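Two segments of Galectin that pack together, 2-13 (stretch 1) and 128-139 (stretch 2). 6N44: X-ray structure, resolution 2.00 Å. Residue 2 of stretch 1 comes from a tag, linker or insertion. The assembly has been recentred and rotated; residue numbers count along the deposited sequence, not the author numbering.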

# COMPACT_ATOMS: atom_id res chain seq x y z
N GLY A 2 -9.63 -28.65 -9.21
CA GLY A 2 -8.28 -28.45 -8.74
C GLY A 2 -7.86 -27.00 -8.91
O GLY A 2 -8.18 -26.35 -9.91
N MET A 3 -7.15 -26.48 -7.92
CA MET A 3 -6.57 -25.15 -8.00
C MET A 3 -5.43 -25.07 -6.99
O MET A 3 -5.49 -25.68 -5.92
CB MET A 3 -7.61 -24.05 -7.73
CG MET A 3 -8.24 -24.11 -6.33
SD MET A 3 -9.44 -22.80 -5.95
CE MET A 3 -8.39 -21.35 -5.94
N ASP A 4 -4.38 -24.32 -7.35
CA ASP A 4 -3.25 -24.14 -6.45
C ASP A 4 -3.62 -23.25 -5.27
O ASP A 4 -4.43 -22.32 -5.40
CB ASP A 4 -2.06 -23.52 -7.19
CG ASP A 4 -1.72 -24.27 -8.44
OD1 ASP A 4 -1.10 -25.34 -8.33
OD2 ASP A 4 -2.07 -23.77 -9.54
N SER A 5 -3.02 -23.53 -4.12
CA SER A 5 -3.27 -22.68 -2.97
C SER A 5 -2.08 -22.76 -2.02
O SER A 5 -1.20 -23.63 -2.14
CB SER A 5 -4.58 -23.05 -2.27
OG SER A 5 -4.52 -24.36 -1.75
N LEU A 6 -2.08 -21.87 -1.08
CA LEU A 6 -1.04 -21.70 -0.08
C LEU A 6 -1.41 -22.46 1.18
O LEU A 6 -2.58 -22.77 1.41
CB LEU A 6 -0.87 -20.22 0.24
CG LEU A 6 -0.25 -19.33 -0.84
CD1 LEU A 6 -0.41 -17.89 -0.42
CD2 LEU A 6 1.22 -19.67 -1.01
N PRO A 7 -0.43 -22.76 2.03
CA PRO A 7 -0.74 -23.45 3.28
C PRO A 7 -1.67 -22.60 4.14
O PRO A 7 -1.65 -21.37 4.11
CB PRO A 7 0.63 -23.61 3.94
CG PRO A 7 1.60 -23.60 2.80
CD PRO A 7 1.02 -22.56 1.86
N ASN A 8 -2.50 -23.29 4.91
CA ASN A 8 -3.43 -22.63 5.83
C ASN A 8 -3.38 -23.39 7.15
O ASN A 8 -3.80 -24.54 7.20
CB ASN A 8 -4.85 -22.62 5.24
CG ASN A 8 -5.89 -22.07 6.21
OD1 ASN A 8 -5.59 -21.67 7.35
ND2 ASN A 8 -7.13 -22.06 5.77
N PRO A 9 -2.89 -22.75 8.22
CA PRO A 9 -2.49 -21.33 8.34
C PRO A 9 -1.26 -20.94 7.52
O PRO A 9 -0.39 -21.76 7.20
CB PRO A 9 -2.18 -21.18 9.85
CG PRO A 9 -2.86 -22.36 10.50
CD PRO A 9 -2.77 -23.46 9.50
N TYR A 10 -1.24 -19.66 7.15
CA TYR A 10 -0.16 -19.03 6.41
C TYR A 10 0.59 -18.12 7.37
O TYR A 10 -0.04 -17.33 8.07
CB TYR A 10 -0.72 -18.20 5.25
CG TYR A 10 0.31 -17.40 4.49
CD1 TYR A 10 0.88 -17.91 3.33
CD2 TYR A 10 0.70 -16.12 4.92
CE1 TYR A 10 1.85 -17.17 2.62
CE2 TYR A 10 1.64 -15.38 4.23
CZ TYR A 10 2.21 -15.91 3.08
OH TYR A 10 3.15 -15.18 2.40
N LEU A 11 1.91 -18.25 7.41
CA LEU A 11 2.75 -17.43 8.28
C LEU A 11 3.75 -16.66 7.43
O LEU A 11 4.31 -17.22 6.48
CB LEU A 11 3.53 -18.27 9.31
CG LEU A 11 2.75 -19.14 10.29
CD1 LEU A 11 3.74 -19.86 11.19
CD2 LEU A 11 1.77 -18.31 11.11
N GLN A 12 4.00 -15.41 7.81
CA GLN A 12 5.05 -14.62 7.15
C GLN A 12 5.66 -13.63 8.12
O GLN A 12 4.96 -12.74 8.61
CB GLN A 12 4.51 -13.88 5.93
CG GLN A 12 5.60 -13.16 5.15
CD GLN A 12 5.06 -12.47 3.91
OE1 GLN A 12 4.22 -13.03 3.20
NE2 GLN A 12 5.52 -11.24 3.66
N SER A 13 6.97 -13.75 8.36
CA SER A 13 7.69 -12.71 9.08
C SER A 13 7.58 -11.39 8.32
O SER A 13 7.74 -11.34 7.09
CB SER A 13 9.17 -13.08 9.22
OG SER A 13 9.36 -14.30 9.90
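Stretch 2 (128-139) RGDIVLTSVDTL

Two segments can pack closely without pairing as strands; side chains and water then carry much of the contact. The two ends of this galectin chain are a clear example. Stretch 1 is extended throughout, but only 10-13 qualifies as a strand; the residues before it form an irregular arm, with a cis peptide bond ahead of P9. Stretch 2 enters as the end of a strand at 128-129, breaks at D130 and resumes as a strand from 131 to 138. At the break G129 adopts phi/psi of 143/-171, where a CB would be jammed against the preceding carbonyl oxygen, so the backbone itself calls for glycine. A weak hydrogen bond from I131 N to G129 O, 2.9 Å, spans the interruption.

The strands 10-13 and 131-138 run nearly parallel, at 12° between their N-to-C directions, yet their axes come no closer than 9.8 Å, too far for direct backbone pairing. The close backbone approach lies earlier, in the arm, where the order is reversed: S5 CA is 4.6 Å from T134 CA, L6 CA is 5.6 Å from L133 CA, and P9 CA is 4.5 Å from R128 CA. Here L6 N donates to L133 O at 2.8 Å and is almost perfectly linear, the one direct backbone hydrogen bond between the stretches. Water 2 extends the pairing by donating to L6 O (2.7 Å) and accepting from L133 N (2.9 Å).

Where the backbone no longer pairs directly, an amide side chain can substitute. N8 points toward stretch 2, and its ND2 donates to G129 O at 2.8 Å and to I131 O at 3.3 Å, gripping the carbonyls on both sides of the break. N8 OD1 accepts from water 3 (2.5 Å), which in turn accepts from G129 N (3.3 Å). Next to it, P9 lies over one face of the R128 guanidinium, with P9 CG 3.5 Å from R128 CZ.

Apolar contacts fill the middle. L133 starts sideways from its backbone, but its end approaches stretch 1: L133 CD2 lies 4.1 Å from L6 CB and 3.4 Å from Y10 CB. V136 covers one face of the Y10 ring, its CG2 standing 3.9 Å from the centroid and only 9° off the normal, a CH-π contact. V136 CG2 is also 4.2 Å from L6 CD1, so V136 touches both the arm and the strand. Toward the start of stretch 1, M3 CE packs 3.5 Å from T134 CG2 and 4.1 Å from V132 CG1.

Polar groups close the strand end. Y10 OH donates to Q12 OE1 at 2.5 Å, and two waters tie this pair to V136 O: water 4 donates to Y10 OH (2.8 Å) and V136 O (3.1 Å), while water 5 donates to Q12 OE1 (2.6 Å) and V136 O (2.8 Å). Solvent thus bridges the gap between the parallel strands.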

# COMPACT_ATOMS: atom_id res chain seq x y z
N ARG A 128 -5.45 -17.27 8.47
CA ARG A 128 -6.05 -18.60 8.63
C ARG A 128 -7.57 -18.49 8.59
O ARG A 128 -8.14 -17.39 8.60
CB ARG A 128 -5.61 -19.25 9.94
CG ARG A 128 -6.08 -18.52 11.18
CD ARG A 128 -5.63 -19.28 12.44
NE ARG A 128 -4.18 -19.26 12.59
CZ ARG A 128 -3.47 -20.22 13.21
NH1 ARG A 128 -4.09 -21.27 13.73
NH2 ARG A 128 -2.15 -20.12 13.29
N GLY A 129 -8.21 -19.64 8.55
CA GLY A 129 -9.66 -19.72 8.62
C GLY A 129 -10.20 -20.82 7.72
O GLY A 129 -9.46 -21.64 7.17
N ASP A 130 -11.52 -20.83 7.58
CA ASP A 130 -12.17 -21.75 6.64
C ASP A 130 -12.10 -21.16 5.23
O ASP A 130 -13.09 -20.70 4.66
CB ASP A 130 -13.59 -22.00 7.10
CG ASP A 130 -13.64 -22.46 8.53
OD1 ASP A 130 -13.20 -23.61 8.78
OD2 ASP A 130 -14.06 -21.66 9.40
N ILE A 131 -10.89 -21.19 4.67
CA ILE A 131 -10.63 -20.49 3.42
C ILE A 131 -9.72 -21.32 2.53
O ILE A 131 -8.92 -22.13 3.00
CB ILE A 131 -9.99 -19.10 3.67
CG1 ILE A 131 -8.67 -19.24 4.43
CG2 ILE A 131 -10.93 -18.18 4.44
CD1 ILE A 131 -7.90 -17.92 4.56
N VAL A 132 -9.84 -21.10 1.22
CA VAL A 132 -8.78 -21.42 0.28
C VAL A 132 -8.01 -20.13 0.02
O VAL A 132 -8.56 -19.15 -0.48
CB VAL A 132 -9.32 -22.03 -1.03
CG1 VAL A 132 -8.16 -22.31 -1.99
CG2 VAL A 132 -10.07 -23.33 -0.73
N LEU A 133 -6.73 -20.13 0.40
CA LEU A 133 -5.87 -18.96 0.33
C LEU A 133 -5.01 -19.08 -0.93
O LEU A 133 -4.25 -20.04 -1.06
CB LEU A 133 -5.00 -18.86 1.57
CG LEU A 133 -3.97 -17.72 1.62
CD1 LEU A 133 -4.67 -16.37 1.73
CD2 LEU A 133 -3.02 -17.92 2.79
N THR A 134 -5.15 -18.13 -1.85
CA THR A 134 -4.39 -18.25 -3.09
C THR A 134 -3.15 -17.37 -3.14
O THR A 134 -2.15 -17.79 -3.73
CB THR A 134 -5.27 -17.95 -4.32
OG1 THR A 134 -5.78 -16.61 -4.27
CG2 THR A 134 -6.43 -18.92 -4.38
N SER A 135 -3.16 -16.19 -2.52
CA SER A 135 -1.94 -15.38 -2.51
C SER A 135 -1.96 -14.41 -1.34
O SER A 135 -3.02 -14.01 -0.86
CB SER A 135 -1.74 -14.60 -3.82
OG SER A 135 -2.83 -13.75 -4.07
N VAL A 136 -0.76 -14.07 -0.89
CA VAL A 136 -0.54 -13.05 0.14
C VAL A 136 0.66 -12.26 -0.33
O VAL A 136 1.74 -12.82 -0.51
CB VAL A 136 -0.28 -13.66 1.53
CG1 VAL A 136 0.01 -12.55 2.56
CG2 VAL A 136 -1.45 -14.57 1.98
N ASP A 137 0.48 -10.97 -0.55
CA ASP A 137 1.56 -10.12 -1.02
C ASP A 137 1.71 -8.94 -0.08
O ASP A 137 0.73 -8.46 0.49
CB ASP A 137 1.29 -9.64 -2.44
CG ASP A 137 1.35 -10.75 -3.44
OD1 ASP A 137 2.47 -11.22 -3.71
OD2 ASP A 137 0.28 -11.18 -3.96
N THR A 138 2.95 -8.48 0.07
CA THR A 138 3.22 -7.32 0.91
C THR A 138 4.15 -6.37 0.18
O THR A 138 4.99 -6.77 -0.64
CB THR A 138 3.83 -7.72 2.26
OG1 THR A 138 5.14 -8.27 2.06
CG2 THR A 138 2.96 -8.76 3.01
N LEU A 139 3.99 -5.09 0.48
CA LEU A 139 4.82 -4.02 -0.05
C LEU A 139 4.74 -2.81 0.90
O LEU A 139 5.78 -2.22 1.22
CB LEU A 139 4.39 -3.62 -1.47
CG LEU A 139 5.30 -2.62 -2.15
CD1 LEU A 139 6.66 -3.26 -2.45
CD2 LEU A 139 4.64 -2.07 -3.41
O HOH W 1 -1.91 -19.99 -5.05
O HOH W 2 -5.27 -22.49 1.32
O HOH W 3 -6.92 -22.56 9.32
O HOH W 4 3.27 -15.55 -0.33
O HOH W 5 4.11 -12.15 0.76